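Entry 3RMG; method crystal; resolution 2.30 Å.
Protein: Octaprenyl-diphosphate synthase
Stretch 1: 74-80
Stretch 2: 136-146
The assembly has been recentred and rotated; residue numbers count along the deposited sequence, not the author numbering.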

# COMPACT_ATOMS: atom_id res chain seq x y z
N VAL A 74 -7.27 10.09 -10.68
CA VAL A 74 -7.37 8.66 -10.44
C VAL A 74 -6.45 8.23 -9.29
O VAL A 74 -6.87 7.55 -8.34
CB VAL A 74 -7.04 7.87 -11.71
CG1 VAL A 74 -7.06 6.35 -11.45
CG2 VAL A 74 -8.03 8.25 -12.81
N SER A 75 -5.20 8.63 -9.37
CA SER A 75 -4.25 8.24 -8.34
C SER A 75 -4.78 8.59 -6.96
O SER A 75 -4.84 7.72 -6.09
CB SER A 75 -2.91 8.92 -8.54
OG SER A 75 -2.04 8.58 -7.48
N LEU A 76 -5.15 9.85 -6.76
CA LEU A 76 -5.57 10.30 -5.44
C LEU A 76 -6.88 9.66 -5.02
O LEU A 76 -7.06 9.31 -3.87
CB LEU A 76 -5.66 11.83 -5.38
CG LEU A 76 -4.30 12.56 -5.32
CD1 LEU A 76 -4.46 14.04 -5.50
CD2 LEU A 76 -3.55 12.26 -4.02
N GLU A 77 -7.79 9.46 -5.97
CA GLU A 77 -9.03 8.77 -5.67
C GLU A 77 -8.79 7.30 -5.28
O GLU A 77 -9.46 6.76 -4.40
CB GLU A 77 -10.00 8.88 -6.85
CG GLU A 77 -11.44 8.59 -6.49
CD GLU A 77 -12.09 9.69 -5.66
OE1 GLU A 77 -11.43 10.71 -5.41
OE2 GLU A 77 -13.26 9.52 -5.26
N LEU A 78 -7.84 6.65 -5.93
CA LEU A 78 -7.47 5.29 -5.55
C LEU A 78 -6.86 5.24 -4.15
O LEU A 78 -7.15 4.32 -3.36
CB LEU A 78 -6.50 4.69 -6.57
CG LEU A 78 -7.09 4.46 -7.96
CD1 LEU A 78 -6.05 3.96 -8.94
CD2 LEU A 78 -8.26 3.51 -7.85
N LEU A 79 -6.00 6.20 -3.84
CA LEU A 79 -5.37 6.26 -2.51
C LEU A 79 -6.43 6.38 -1.42
O LEU A 79 -6.37 5.69 -0.39
CB LEU A 79 -4.39 7.44 -2.44
CG LEU A 79 -3.77 7.76 -1.08
CD1 LEU A 79 -3.07 6.54 -0.53
CD2 LEU A 79 -2.78 8.90 -1.22
N HIS A 80 -7.40 7.25 -1.64
CA HIS A 80 -8.51 7.45 -0.72
C HIS A 80 -9.32 6.16 -0.58
O HIS A 80 -9.59 5.70 0.53
CB HIS A 80 -9.40 8.56 -1.24
CG HIS A 80 -10.67 8.73 -0.47
ND1 HIS A 80 -10.68 8.95 0.90
CD2 HIS A 80 -11.96 8.75 -0.87
CE1 HIS A 80 -11.93 9.09 1.30
NE2 HIS A 80 -12.73 8.97 0.25
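Stretch 2 (136-146) RLVSSLGQKLA

Stretch 2 is helical throughout, part of a longer helix that enters before Arg-136 and runs on past Ala-146. It lies beside the helix of stretch 1 and points the same way: the N-to-C directions differ by only 11°, and the axes come no closer than 10.8 Å. At that spacing the backbones stay apart and side chains fill the gap. The register is set by two pairs, Leu-76 CA to Val-138 CA at 6.9 Å and Leu-79 CA to Gly-142 CA at 7.3 Å, so a step of three on one helix answers a step of four on the other.

The main bump is Leu-79. Its side chain (chi1 t, chi2 p) enters a hollow made by Val-138, Leu-141, Gly-142 and Leu-145, a classic knob in a hole. Leu-79 CD2 reaches Leu-141 CD2 at 3.6 Å and lies 4.1 Å from both Val-138 O and Gly-142 N, so the methyl rests on bare backbone as well as on side chains. Gly-142 offers backbone to the knob; an ideal CB there would point sideways and lie 4.2 Å from Leu-79 CD1, so the absent side chain is not what makes room for Leu-79. Leu-145 bounds the hollow further along, its CD1 4.3 Å from Leu-79 CG.

One turn earlier, Leu-76 leaves its backbone sideways, but its end comes nearer: Leu-76 CD2 meets Leu-141 CD2 at 3.7 Å, Val-138 CG2 at 4.0 Å and Leu-137 CD2 at 4.1 Å. Leu-141 thus touches both Leu-76 and Leu-79. Val-138, chi1 t, points toward stretch 1, and its CG1 packs 3.5 Å from Ser-75 OG, a small polar neighbor whose hydroxyl is hydrogen-bonded elsewhere in the structure. No hydrogen bond crosses between the helices; the rule here is apolar shape matching, with 297 Å² buried in total.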

# COMPACT_ATOMS: atom_id res chain seq x y z
N ARG A 136 5.94 12.71 -6.08
CA ARG A 136 6.33 13.09 -4.73
C ARG A 136 5.10 13.38 -3.87
O ARG A 136 5.01 12.92 -2.73
CB ARG A 136 7.25 14.31 -4.78
CG ARG A 136 8.20 14.41 -3.60
CD ARG A 136 9.58 14.82 -4.08
NE ARG A 136 9.50 15.78 -5.18
CZ ARG A 136 10.44 15.95 -6.10
NH1 ARG A 136 11.55 15.22 -6.08
NH2 ARG A 136 10.28 16.85 -7.06
N LEU A 137 4.14 14.13 -4.41
CA LEU A 137 2.97 14.54 -3.64
C LEU A 137 2.15 13.32 -3.22
O LEU A 137 1.73 13.20 -2.07
CB LEU A 137 2.12 15.54 -4.44
CG LEU A 137 0.69 15.83 -3.97
CD1 LEU A 137 0.15 17.11 -4.58
CD2 LEU A 137 -0.23 14.68 -4.34
N VAL A 138 1.91 12.42 -4.15
CA VAL A 138 1.05 11.29 -3.83
C VAL A 138 1.76 10.36 -2.86
O VAL A 138 1.15 9.84 -1.91
CB VAL A 138 0.69 10.48 -5.07
CG1 VAL A 138 -0.04 9.22 -4.64
CG2 VAL A 138 -0.18 11.32 -6.00
N SER A 139 3.05 10.13 -3.09
CA SER A 139 3.73 9.18 -2.21
C SER A 139 3.83 9.77 -0.80
O SER A 139 3.47 9.11 0.17
CB SER A 139 5.08 8.71 -2.79
OG SER A 139 6.05 9.76 -2.87
N SER A 140 4.29 11.01 -0.68
CA SER A 140 4.43 11.57 0.67
C SER A 140 3.08 11.64 1.37
O SER A 140 3.00 11.42 2.58
CB SER A 140 5.11 12.94 0.66
OG SER A 140 4.31 13.89 0.02
N LEU A 141 2.02 11.92 0.63
CA LEU A 141 0.68 11.91 1.22
C LEU A 141 0.35 10.53 1.73
O LEU A 141 -0.20 10.38 2.82
CB LEU A 141 -0.38 12.35 0.20
CG LEU A 141 -1.82 12.28 0.72
CD1 LEU A 141 -2.01 13.37 1.76
CD2 LEU A 141 -2.85 12.43 -0.40
N GLY A 142 0.67 9.51 0.94
CA GLY A 142 0.48 8.13 1.39
C GLY A 142 1.16 7.94 2.74
O GLY A 142 0.57 7.39 3.67
N GLN A 143 2.40 8.41 2.84
CA GLN A 143 3.10 8.37 4.11
C GLN A 143 2.28 9.04 5.22
O GLN A 143 1.86 8.39 6.17
CB GLN A 143 4.46 9.06 4.00
CG GLN A 143 5.57 8.18 3.55
CD GLN A 143 6.90 8.62 4.13
OE1 GLN A 143 7.68 7.81 4.62
NE2 GLN A 143 7.15 9.92 4.10
N LYS A 144 2.04 10.34 5.06
CA LYS A 144 1.28 11.11 6.06
C LYS A 144 0.05 10.37 6.59
O LYS A 144 -0.08 10.15 7.79
CB LYS A 144 0.87 12.48 5.53
CG LYS A 144 0.00 13.28 6.51
CD LYS A 144 -0.60 14.53 5.87
CE LYS A 144 0.46 15.58 5.55
NZ LYS A 144 0.06 16.46 4.41
N LEU A 145 -0.85 9.97 5.69
CA LEU A 145 -2.05 9.26 6.10
C LEU A 145 -1.73 8.02 6.94
O LEU A 145 -2.35 7.79 7.98
CB LEU A 145 -2.90 8.86 4.89
CG LEU A 145 -3.51 9.99 4.05
CD1 LEU A 145 -4.33 9.42 2.89
CD2 LEU A 145 -4.36 10.93 4.89
N ALA A 146 -0.76 7.23 6.49
CA ALA A 146 -0.36 6.04 7.22
C ALA A 146 0.01 6.40 8.66
O ALA A 146 -0.30 5.67 9.60
CB ALA A 146 0.81 5.36 6.53